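Local coordinates for protein lipocalin allergen (Canis lupus familiaris, PDB 4ODD) that probably carries small molecules in the cavity of a lipocalin beta-barrel and acts as a dog dander allergen, at residues Ser22-Lys27 / Lys109-Ala114; Gly32-Tyr37 / Gly79-Gly84; Phe52-Lys57 / Asn65-Ser70; Gly84-Ile89 / Val102-Lys107. All blocks are in the same frame, centred on the assembly; numbering follows the deposited sequence.

Contact 1: residues Ser22-Lys27 / Lys109-Ala114; sequences SNNLDK and KITKVA
S22, the last residue of strand 13-22, pairs with V113 of strand 110-118 as an antiparallel non-hydrogen-bonded pair. Its OG, anti to the backbone N (chi1 -178°), gives a hydrogen bond of 2.8 Å to O of K112, coming in above the carbonyl plane. The same OG accepts from N of N24 at 3.0 Å, an ST turn at the point where the chain leaves the strand. N23 follows with CG in the crowded position between its backbone N and carbonyl carbon (chi1 62°), which lays the amide alongside the strand. Its OD1 takes the N-H of K112 at 2.9 Å, the donor standing well above the carbonyl plane, while ND2 makes a weak bond to O of I110 at 3.3 Å. The amide thus meets a backbone N-H and, weakly, a backbone carbonyl of strand 110-118, as a neighbouring strand would; the K112 chain crosses it at about a right angle and runs extended to O of K138. N24 meets K109 tip to tip, a weak bond of 3.5 Å between OD1 and NZ. K27, on the short helix 25-28, bends at chi2 and sets CG 3.4 Å from CG2 of T111, with CE beside the T111 hydroxyl. Such tethering of the chain leaving the first strand to the last barrel strand is consistent with the long first loop of lipocalins, which lies at the open mouth of the calyx.

Contact 2: residues Gly32-Tyr37 / Gly79-Gly84; sequences GPFRIY and GEYNGG
The Y81 side chain leaves the turn after strand 77-80 with CG anti to the backbone N (chi1 162°), so that beyond CB the ring reaches across toward residues 33-36. One ring edge then runs over a face of F34: CD2 lies 4.1 Å from CZ of F34, and CE2, next along, 4.0 Å from CE1 of F34. This is a T-shaped pair in which Y81 supplies the edge and F34 the face, with planes at 87° and centroids 5.5 Å apart. Further out, CZ comes within 4.2 Å of CD1 of I36, whose side chain meets the tyrosine tip to tip. At the end, OH donates to O of P33, in the carbonyl plane and on a lone pair; the modelled separation is a very short 2.3 Å, but at this resolution the shortness is no evidence of an unusually strong bond. That bond, the F34 face and the I36 methyl together fix the reach and rotation of the phenol, and F54 meets the ring edge-to-face from strand 49-57. Beside it, the N82 side chain crosses that of P33 at about a right angle, ND2 3.2 Å from CG of P33. N82 CB stands 4.0 Å above one face of the Y81 ring, toward the rim. P33 and F34 occupy the middle of a type I turn, G32 to R35, which holds the receiving carbonyl and the aromatic face next to each other. The cluster ties the loop between the first two strands to the 81-83 turn across the barrel, as fits the entrance of a lipocalin calyx.

Contact 3: residues Phe52-Lys57 / Asn65-Ser70; sequences FNFYVK and NSVGAS
One face of the F54 ring is taken by N65: its CB sits 3.6 Å from the ring centroid, only 18° off the normal, a CH-pi contact with the cross-strand partner. The N65 amide continues over the same ring nearly flat, the two planes 13° apart. F54 adopts the crowded first torsion (chi1 63°), which folds the ring back toward strand 62-71 and under N65. Obliquely to this ring comes a methyl of V67, its CG2 4.0 Å from CE2 of F54. The F52 ring instead, with CG anti to the carbonyl carbon, turns an edge to the opposite strand, where V67 O and the A69 methyl lie near its plane. F87 meets F52 and Y81 meets F54, each edge-to-face. The backbones beneath are in plain antiparallel register. F52 and V67 exchange two bonds, N of F52 to O of V67 at 2.9 Å and N of V67 to O of F52 at 2.8 Å. F54 and N65 form the second such pair, its N65 N to F54 O bond of 2.7 Å running nearly along the C=O axis. Between them, N53 and S66 make the non-hydrogen-bonded pair and point to the other face, where ND2 of N53 donates to OG of S66 at 3.1 Å and also to the carboxylate of E64. The chemistry therefore divides by face only in part: amide, hydroxyl and carboxylate link the strands on one side, while rings and methyls dominate the other, with the N65 amide laid flat on F54 among them.

Contact 4: residues Gly84-Ile89 / Val102-Lys107; sequences GNYFRI and VNVDSK
Four backbone bonds join the strands in two antiparallel hydrogen-bonded pairs. G84 N donates to V104 O, and V104 N returns to G84 O, each at 2.8 Å and each with the donor in the carbonyl plane. One step on, Y86 N reaches V102 O in the carbonyl plane at 2.9 Å, whereas V102 N approaches Y86 O from above that plane, at 2.8 Å. N85 and N103 form the non-hydrogen-bonded pair between these rungs. Their side chains lie side by side, pointing the same way, with amide planes 33° apart. ND2 of N103 donates to OD1 of N85 at 2.8 Å, the acceptor lying in the N103 amide plane while the donor stands 48° above the carbonyl plane of N85. Both amides have further partners in the end of strand 77-80 and the turn after it: ND2 of N103 gives to O of N82, and ND2 of N85 to O of G79 and O of Y81. Two buried side chains thus donate to three backbone carbonyls of residues 79-82, which probably helps hold the turn against the sheet. The face with Y86, V102 and V104 makes its contacts through carbon atoms. Y86 offers its ring edge, with CE2 4.0 Å from CG1 of V104, and that methyl, in the crowded position of its first torsion (chi1 56°), lies over G84 at 3.7 Å from its CA. Outward on either side, strand 84-92 pairs with strand 77-80 through F87 and I77, and strand 96-104 with strand 110-118 through N103 and T111; F34 packs against both asparagines.

All four contacts belong to one curled antiparallel sheet, the lipocalin barrel. Along the chain, contact 1 spans the other three; contact 3 falls within the span of contact 2, and contact 4 follows contact 2, sharing G84 with it. Contacts 2 and 4 each touch the other three. The centre of contact 2 lies about 8 Å from those of contacts 3 and 4 and about 10 Å from that of contact 1. Contacts 1 and 3 are about 17 Å apart between centres and do not touch. Two hairpin contacts build the wall, while contact 1 closes the seam between the first strand and strand 110-118, and contact 2 joins two loops at the end of the barrel.

Contact 1: residues Ser22-Lys27 / Lys109-Ala114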
# COMPACT_ATOMS: atom_id res chain seq x y z
N SER A 22 9.25 3.53 -4.01
CA SER A 22 9.68 2.26 -4.56
C SER A 22 11.14 2.32 -5.02
O SER A 22 11.66 3.38 -5.36
CB SER A 22 8.79 1.86 -5.74
OG SER A 22 9.19 0.60 -6.26
N ASN A 23 11.80 1.16 -5.01
CA ASN A 23 13.14 1.06 -5.58
C ASN A 23 13.05 1.11 -7.11
O ASN A 23 14.05 1.36 -7.78
CB ASN A 23 13.84 -0.23 -5.10
CG ASN A 23 13.12 -1.50 -5.53
OD1 ASN A 23 11.92 -1.49 -5.82
ND2 ASN A 23 13.84 -2.61 -5.56
N ASN A 24 11.86 0.87 -7.65
CA ASN A 24 11.63 0.92 -9.08
C ASN A 24 10.62 1.99 -9.50
O ASN A 24 9.41 1.75 -9.53
CB ASN A 24 11.21 -0.45 -9.61
CG ASN A 24 12.29 -1.49 -9.42
OD1 ASN A 24 12.01 -2.64 -9.02
ND2 ASN A 24 13.54 -1.11 -9.69
N LEU A 25 11.13 3.16 -9.85
CA LEU A 25 10.28 4.28 -10.26
C LEU A 25 9.20 3.95 -11.29
O LEU A 25 8.10 4.49 -11.22
CB LEU A 25 11.12 5.45 -10.74
CG LEU A 25 11.30 6.53 -9.67
CD1 LEU A 25 12.14 7.65 -10.23
CD2 LEU A 25 9.95 7.05 -9.18
N ASP A 26 9.49 3.07 -12.23
CA ASP A 26 8.50 2.68 -13.23
C ASP A 26 7.22 2.11 -12.59
O ASP A 26 6.12 2.35 -13.08
CB ASP A 26 9.11 1.68 -14.22
CG ASP A 26 10.19 0.80 -13.58
OD1 ASP A 26 11.37 1.23 -13.51
OD2 ASP A 26 9.87 -0.34 -13.14
N LYS A 27 7.39 1.38 -11.50
CA LYS A 27 6.30 0.65 -10.85
C LYS A 27 5.21 1.54 -10.27
O LYS A 27 4.03 1.19 -10.27
CB LYS A 27 6.88 -0.27 -9.77
CG LYS A 27 7.71 -1.42 -10.32
CD LYS A 27 6.86 -2.36 -11.15
CE LYS A 27 7.64 -3.61 -11.57
NZ LYS A 27 6.79 -4.56 -12.35
N LYS A 109 11.89 -10.62 -10.70
CA LYS A 109 12.30 -9.27 -10.32
C LYS A 109 11.63 -8.80 -9.01
O LYS A 109 10.47 -9.12 -8.74
CB LYS A 109 12.04 -8.26 -11.44
CG LYS A 109 12.82 -6.95 -11.29
CD LYS A 109 12.61 -6.03 -12.49
CE LYS A 109 13.72 -4.97 -12.60
NZ LYS A 109 14.01 -4.29 -11.31
N ILE A 110 12.38 -8.03 -8.22
CA ILE A 110 11.95 -7.62 -6.89
C ILE A 110 11.69 -6.14 -6.77
O ILE A 110 12.58 -5.32 -7.01
CB ILE A 110 13.01 -7.99 -5.85
CG1 ILE A 110 12.94 -9.50 -5.55
CG2 ILE A 110 12.82 -7.17 -4.59
CD1 ILE A 110 14.18 -10.00 -4.82
N THR A 111 10.47 -5.79 -6.39
CA THR A 111 10.04 -4.40 -6.28
C THR A 111 9.63 -4.14 -4.84
O THR A 111 8.72 -4.79 -4.34
CB THR A 111 8.82 -4.13 -7.16
OG1 THR A 111 9.03 -4.71 -8.45
CG2 THR A 111 8.54 -2.64 -7.26
N LYS A 112 10.32 -3.22 -4.19
CA LYS A 112 9.96 -2.80 -2.84
C LYS A 112 9.00 -1.62 -2.94
O LYS A 112 9.23 -0.69 -3.72
CB LYS A 112 11.21 -2.40 -2.04
CG LYS A 112 12.31 -3.44 -2.01
CD LYS A 112 13.52 -2.89 -1.26
CE LYS A 112 14.68 -3.87 -1.30
NZ LYS A 112 15.80 -3.47 -0.40
N VAL A 113 7.91 -1.64 -2.17
CA VAL A 113 6.93 -0.55 -2.22
C VAL A 113 6.53 -0.13 -0.83
O VAL A 113 6.10 -0.97 -0.04
CB VAL A 113 5.67 -0.96 -2.97
CG1 VAL A 113 4.71 0.20 -3.03
CG2 VAL A 113 6.02 -1.46 -4.37
N ALA A 114 6.70 1.15 -0.52
CA ALA A 114 6.27 1.67 0.78
C ALA A 114 5.02 2.57 0.63
O ALA A 114 4.92 3.35 -0.32
CB ALA A 114 7.43 2.39 1.49

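Contact 2: residues Gly32-Tyr37 / Gly79-Gly84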
# COMPACT_ATOMS: atom_id res chain seq x y z
N GLY A 32 2.11 2.65 -13.76
CA GLY A 32 2.71 1.63 -12.93
C GLY A 32 1.64 0.93 -12.11
O GLY A 32 0.67 1.59 -11.66
N PRO A 33 1.78 -0.38 -11.90
CA PRO A 33 0.75 -1.16 -11.21
C PRO A 33 0.72 -0.87 -9.71
O PRO A 33 -0.20 -1.30 -9.02
CB PRO A 33 1.15 -2.61 -11.48
CG PRO A 33 2.63 -2.56 -11.72
CD PRO A 33 2.90 -1.22 -12.38
N PHE A 34 1.71 -0.15 -9.21
CA PHE A 34 1.74 0.15 -7.79
C PHE A 34 1.48 1.60 -7.51
O PHE A 34 1.62 2.07 -6.38
CB PHE A 34 3.02 -0.38 -7.13
CG PHE A 34 3.03 -1.88 -7.00
CD1 PHE A 34 2.43 -2.50 -5.91
CD2 PHE A 34 3.57 -2.68 -8.01
CE1 PHE A 34 2.41 -3.89 -5.79
CE2 PHE A 34 3.55 -4.06 -7.91
CZ PHE A 34 2.97 -4.67 -6.79
N ARG A 35 1.08 2.32 -8.56
CA ARG A 35 0.47 3.63 -8.38
C ARG A 35 -0.97 3.39 -7.90
O ARG A 35 -1.94 3.49 -8.66
CB ARG A 35 0.51 4.44 -9.69
CG ARG A 35 0.31 5.94 -9.51
CD ARG A 35 0.53 6.68 -10.81
NE ARG A 35 0.20 8.10 -10.71
CZ ARG A 35 1.07 9.06 -10.42
NH1 ARG A 35 2.35 8.77 -10.19
NH2 ARG A 35 0.67 10.33 -10.35
N ILE A 36 -1.08 3.04 -6.62
CA ILE A 36 -2.30 2.49 -6.04
C ILE A 36 -3.12 3.53 -5.29
O ILE A 36 -2.63 4.22 -4.39
CB ILE A 36 -1.97 1.38 -5.03
CG1 ILE A 36 -1.26 0.23 -5.72
CG2 ILE A 36 -3.24 0.88 -4.36
CD1 ILE A 36 -2.02 -0.29 -6.88
N TYR A 37 -4.39 3.63 -5.64
CA TYR A 37 -5.27 4.51 -4.89
C TYR A 37 -6.18 3.65 -4.05
O TYR A 37 -7.10 3.01 -4.55
CB TYR A 37 -6.07 5.42 -5.82
CG TYR A 37 -5.17 6.38 -6.56
CD1 TYR A 37 -4.73 7.56 -5.95
CD2 TYR A 37 -4.74 6.11 -7.86
CE1 TYR A 37 -3.91 8.46 -6.63
CE2 TYR A 37 -3.92 7.00 -8.53
CZ TYR A 37 -3.51 8.17 -7.91
OH TYR A 37 -2.69 9.03 -8.60
N GLY A 79 -0.34 -12.28 -1.12
CA GLY A 79 -1.42 -12.24 -2.08
C GLY A 79 -0.95 -11.94 -3.48
O GLY A 79 0.11 -11.33 -3.67
N GLU A 80 -1.73 -12.38 -4.47
CA GLU A 80 -1.35 -12.20 -5.86
C GLU A 80 -1.94 -10.92 -6.41
O GLU A 80 -3.12 -10.63 -6.26
CB GLU A 80 -1.77 -13.40 -6.70
CG GLU A 80 -1.02 -13.54 -8.02
CD GLU A 80 0.42 -14.06 -7.85
OE1 GLU A 80 1.23 -13.91 -8.80
OE2 GLU A 80 0.73 -14.61 -6.76
N TYR A 81 -1.08 -10.14 -7.05
CA TYR A 81 -1.48 -8.95 -7.79
C TYR A 81 -0.21 -8.52 -8.48
O TYR A 81 0.76 -8.15 -7.82
CB TYR A 81 -1.99 -7.84 -6.87
CG TYR A 81 -1.99 -6.49 -7.54
CD1 TYR A 81 -3.03 -6.12 -8.39
CD2 TYR A 81 -0.95 -5.59 -7.34
CE1 TYR A 81 -3.05 -4.88 -9.03
CE2 TYR A 81 -0.93 -4.34 -7.98
CZ TYR A 81 -1.99 -3.98 -8.83
OH TYR A 81 -1.99 -2.74 -9.49
N ASN A 82 -0.21 -8.58 -9.80
CA ASN A 82 0.99 -8.26 -10.56
C ASN A 82 2.16 -9.07 -10.02
O ASN A 82 3.25 -8.55 -9.83
CB ASN A 82 1.30 -6.78 -10.42
CG ASN A 82 1.58 -6.10 -11.76
OD1 ASN A 82 0.68 -5.91 -12.57
ND2 ASN A 82 2.84 -5.70 -11.97
N GLY A 83 1.94 -10.36 -9.77
CA GLY A 83 2.97 -11.21 -9.22
C GLY A 83 2.70 -11.55 -7.77
O GLY A 83 1.58 -11.33 -7.29
N GLY A 84 3.71 -12.07 -7.08
CA GLY A 84 3.60 -12.42 -5.68
C GLY A 84 3.91 -11.23 -4.80
O GLY A 84 4.78 -10.41 -5.12

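Contact 3: residues Phe52-Lys57 / Asn65-Ser70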
# COMPACT_ATOMS: atom_id res chain seq x y z
N PHE A 52 -7.94 -6.08 -0.20
CA PHE A 52 -7.54 -4.71 -0.51
C PHE A 52 -8.36 -4.21 -1.68
O PHE A 52 -8.38 -4.83 -2.75
CB PHE A 52 -6.05 -4.62 -0.85
CG PHE A 52 -5.16 -5.09 0.25
CD1 PHE A 52 -4.61 -4.20 1.14
CD2 PHE A 52 -4.91 -6.45 0.42
CE1 PHE A 52 -3.80 -4.65 2.17
CE2 PHE A 52 -4.10 -6.90 1.45
CZ PHE A 52 -3.55 -6.01 2.31
N ASN A 53 -9.04 -3.09 -1.47
CA ASN A 53 -9.82 -2.49 -2.52
C ASN A 53 -9.20 -1.15 -2.92
O ASN A 53 -8.94 -0.29 -2.06
CB ASN A 53 -11.26 -2.32 -2.04
CG ASN A 53 -12.12 -1.62 -3.06
OD1 ASN A 53 -12.54 -0.46 -2.86
ND2 ASN A 53 -12.39 -2.31 -4.17
N PHE A 54 -8.93 -0.99 -4.21
CA PHE A 54 -8.19 0.18 -4.67
C PHE A 54 -8.30 0.38 -6.17
O PHE A 54 -8.71 -0.51 -6.89
CB PHE A 54 -6.73 0.05 -4.29
CG PHE A 54 -6.04 -1.12 -4.94
CD1 PHE A 54 -5.44 -0.99 -6.19
CD2 PHE A 54 -5.97 -2.35 -4.29
CE1 PHE A 54 -4.79 -2.08 -6.78
CE2 PHE A 54 -5.34 -3.43 -4.88
CZ PHE A 54 -4.74 -3.30 -6.11
N TYR A 55 -7.91 1.57 -6.63
CA TYR A 55 -7.88 1.86 -8.06
C TYR A 55 -6.44 2.02 -8.56
O TYR A 55 -5.56 2.51 -7.85
CB TYR A 55 -8.68 3.13 -8.39
CG TYR A 55 -10.18 2.96 -8.37
CD1 TYR A 55 -10.88 2.60 -9.52
CD2 TYR A 55 -10.92 3.18 -7.21
CE1 TYR A 55 -12.26 2.45 -9.52
CE2 TYR A 55 -12.30 3.03 -7.19
CZ TYR A 55 -12.96 2.66 -8.35
OH TYR A 55 -14.34 2.51 -8.34
N VAL A 56 -6.21 1.58 -9.79
CA VAL A 56 -5.00 1.94 -10.53
C VAL A 56 -5.44 2.59 -11.82
O VAL A 56 -6.48 2.23 -12.38
CB VAL A 56 -4.15 0.70 -10.90
CG1 VAL A 56 -3.32 0.26 -9.74
CG2 VAL A 56 -5.04 -0.43 -11.41
N LYS A 57 -4.66 3.55 -12.29
CA LYS A 57 -4.90 4.14 -13.61
C LYS A 57 -4.26 3.20 -14.64
O LYS A 57 -3.05 3.00 -14.64
CB LYS A 57 -4.35 5.58 -13.71
CG LYS A 57 -5.05 6.65 -12.83
CD LYS A 57 -4.37 8.04 -13.01
CE LYS A 57 -4.60 9.03 -11.85
NZ LYS A 57 -3.62 10.18 -11.84
N ASN A 65 -9.87 -2.56 -8.18
CA ASN A 65 -9.30 -3.85 -7.81
C ASN A 65 -9.80 -4.29 -6.45
O ASN A 65 -10.05 -3.46 -5.57
CB ASN A 65 -7.77 -3.82 -7.78
CG ASN A 65 -7.15 -3.59 -9.16
OD1 ASN A 65 -7.00 -2.46 -9.61
ND2 ASN A 65 -6.77 -4.68 -9.83
N SER A 66 -9.96 -5.60 -6.31
CA SER A 66 -10.27 -6.21 -5.02
C SER A 66 -9.42 -7.46 -4.85
O SER A 66 -9.75 -8.54 -5.36
CB SER A 66 -11.78 -6.52 -4.89
OG SER A 66 -12.47 -5.38 -4.43
N VAL A 67 -8.31 -7.31 -4.14
CA VAL A 67 -7.32 -8.36 -4.10
C VAL A 67 -7.35 -9.11 -2.78
O VAL A 67 -7.30 -8.51 -1.70
CB VAL A 67 -5.91 -7.81 -4.37
CG1 VAL A 67 -4.86 -8.89 -4.14
CG2 VAL A 67 -5.83 -7.25 -5.80
N GLY A 68 -7.44 -10.44 -2.88
CA GLY A 68 -7.45 -11.31 -1.72
C GLY A 68 -6.05 -11.68 -1.28
O GLY A 68 -5.13 -11.81 -2.10
N ALA A 69 -5.89 -11.86 0.02
CA ALA A 69 -4.58 -12.17 0.58
C ALA A 69 -4.81 -12.98 1.81
O ALA A 69 -5.88 -12.91 2.41
CB ALA A 69 -3.84 -10.90 0.93
N SER A 70 -3.82 -13.76 2.21
CA SER A 70 -3.96 -14.52 3.44
C SER A 70 -3.03 -13.95 4.49
O SER A 70 -1.95 -13.46 4.18
CB SER A 70 -3.68 -16.01 3.20
OG SER A 70 -2.50 -16.16 2.45

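Contact 4: residues Gly84-Ile89 / Val102-Lys107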
# COMPACT_ATOMS: atom_id res chain seq x y z
N GLY A 84 3.71 -12.07 -7.08
CA GLY A 84 3.60 -12.42 -5.68
C GLY A 84 3.91 -11.23 -4.80
O GLY A 84 4.78 -10.41 -5.12
N ASN A 85 3.17 -11.10 -3.71
CA ASN A 85 3.36 -10.00 -2.80
C ASN A 85 3.48 -10.48 -1.37
O ASN A 85 2.72 -11.34 -0.93
CB ASN A 85 2.22 -8.99 -2.93
CG ASN A 85 2.15 -8.37 -4.29
OD1 ASN A 85 2.87 -7.42 -4.58
ND2 ASN A 85 1.27 -8.90 -5.14
N TYR A 86 4.46 -9.93 -0.66
CA TYR A 86 4.66 -10.20 0.74
C TYR A 86 4.56 -8.87 1.45
O TYR A 86 5.43 -7.99 1.32
CB TYR A 86 6.01 -10.90 0.95
CG TYR A 86 6.10 -12.19 0.15
CD1 TYR A 86 5.98 -13.43 0.78
CD2 TYR A 86 6.26 -12.17 -1.23
CE1 TYR A 86 6.03 -14.62 0.04
CE2 TYR A 86 6.31 -13.34 -1.97
CZ TYR A 86 6.20 -14.55 -1.33
OH TYR A 86 6.25 -15.70 -2.07
N PHE A 87 3.46 -8.72 2.19
CA PHE A 87 3.05 -7.42 2.68
C PHE A 87 3.02 -7.38 4.20
O PHE A 87 2.71 -8.38 4.86
CB PHE A 87 1.68 -7.07 2.10
CG PHE A 87 1.18 -5.72 2.48
CD1 PHE A 87 0.15 -5.58 3.40
CD2 PHE A 87 1.76 -4.58 1.94
CE1 PHE A 87 -0.31 -4.32 3.76
CE2 PHE A 87 1.31 -3.32 2.30
CZ PHE A 87 0.27 -3.19 3.21
N ARG A 88 3.32 -6.20 4.74
CA ARG A 88 3.31 -6.01 6.18
C ARG A 88 2.81 -4.63 6.52
O ARG A 88 3.14 -3.66 5.85
CB ARG A 88 4.71 -6.21 6.76
CG ARG A 88 5.20 -7.67 6.80
CD ARG A 88 6.45 -7.82 7.68
NE ARG A 88 7.11 -9.12 7.56
CZ ARG A 88 6.65 -10.26 8.07
NH1 ARG A 88 5.51 -10.30 8.74
NH2 ARG A 88 7.34 -11.39 7.90
N ILE A 89 1.99 -4.55 7.56
CA ILE A 89 1.66 -3.27 8.14
C ILE A 89 2.82 -2.91 9.07
O ILE A 89 3.12 -3.66 9.99
CB ILE A 89 0.39 -3.36 8.97
CG1 ILE A 89 -0.71 -4.02 8.16
CG2 ILE A 89 -0.04 -1.97 9.45
CD1 ILE A 89 -0.95 -3.34 6.85
N VAL A 102 6.64 -6.37 -0.62
CA VAL A 102 7.71 -6.87 -1.46
C VAL A 102 7.03 -7.60 -2.60
O VAL A 102 6.30 -8.56 -2.40
CB VAL A 102 8.65 -7.83 -0.69
CG1 VAL A 102 9.65 -8.42 -1.64
CG2 VAL A 102 9.35 -7.10 0.44
N ASN A 103 7.26 -7.13 -3.80
CA ASN A 103 6.65 -7.74 -4.96
C ASN A 103 7.66 -8.51 -5.76
O ASN A 103 8.82 -8.08 -5.92
CB ASN A 103 6.05 -6.67 -5.85
CG ASN A 103 5.45 -7.24 -7.10
OD1 ASN A 103 6.02 -7.12 -8.18
ND2 ASN A 103 4.31 -7.89 -6.96
N VAL A 104 7.19 -9.62 -6.31
CA VAL A 104 8.02 -10.46 -7.15
C VAL A 104 7.26 -10.86 -8.43
O VAL A 104 6.17 -11.44 -8.36
CB VAL A 104 8.50 -11.71 -6.32
CG1 VAL A 104 7.31 -12.49 -5.74
CG2 VAL A 104 9.41 -12.60 -7.15
N ASP A 105 7.80 -10.53 -9.60
CA ASP A 105 7.14 -10.94 -10.85
C ASP A 105 7.57 -12.33 -11.32
O ASP A 105 8.31 -13.02 -10.63
CB ASP A 105 7.35 -9.92 -11.95
CG ASP A 105 8.80 -9.75 -12.30
OD1 ASP A 105 9.58 -10.74 -12.18
OD2 ASP A 105 9.16 -8.63 -12.72
N SER A 106 7.10 -12.73 -12.50
CA SER A 106 7.36 -14.05 -13.07
C SER A 106 8.86 -14.33 -13.30
O SER A 106 9.34 -15.43 -13.05
CB SER A 106 6.62 -14.19 -14.40
OG SER A 106 7.11 -13.24 -15.35
N LYS A 107 9.58 -13.33 -13.80
CA LYS A 107 11.01 -13.48 -14.04
C LYS A 107 11.79 -13.31 -12.73
O LYS A 107 13.02 -13.25 -12.72
CB LYS A 107 11.49 -12.46 -15.08
CG LYS A 107 10.75 -12.50 -16.43
CD LYS A 107 10.91 -11.17 -17.21
CE LYS A 107 12.38 -10.87 -17.59
NZ LYS A 107 12.59 -9.73 -18.55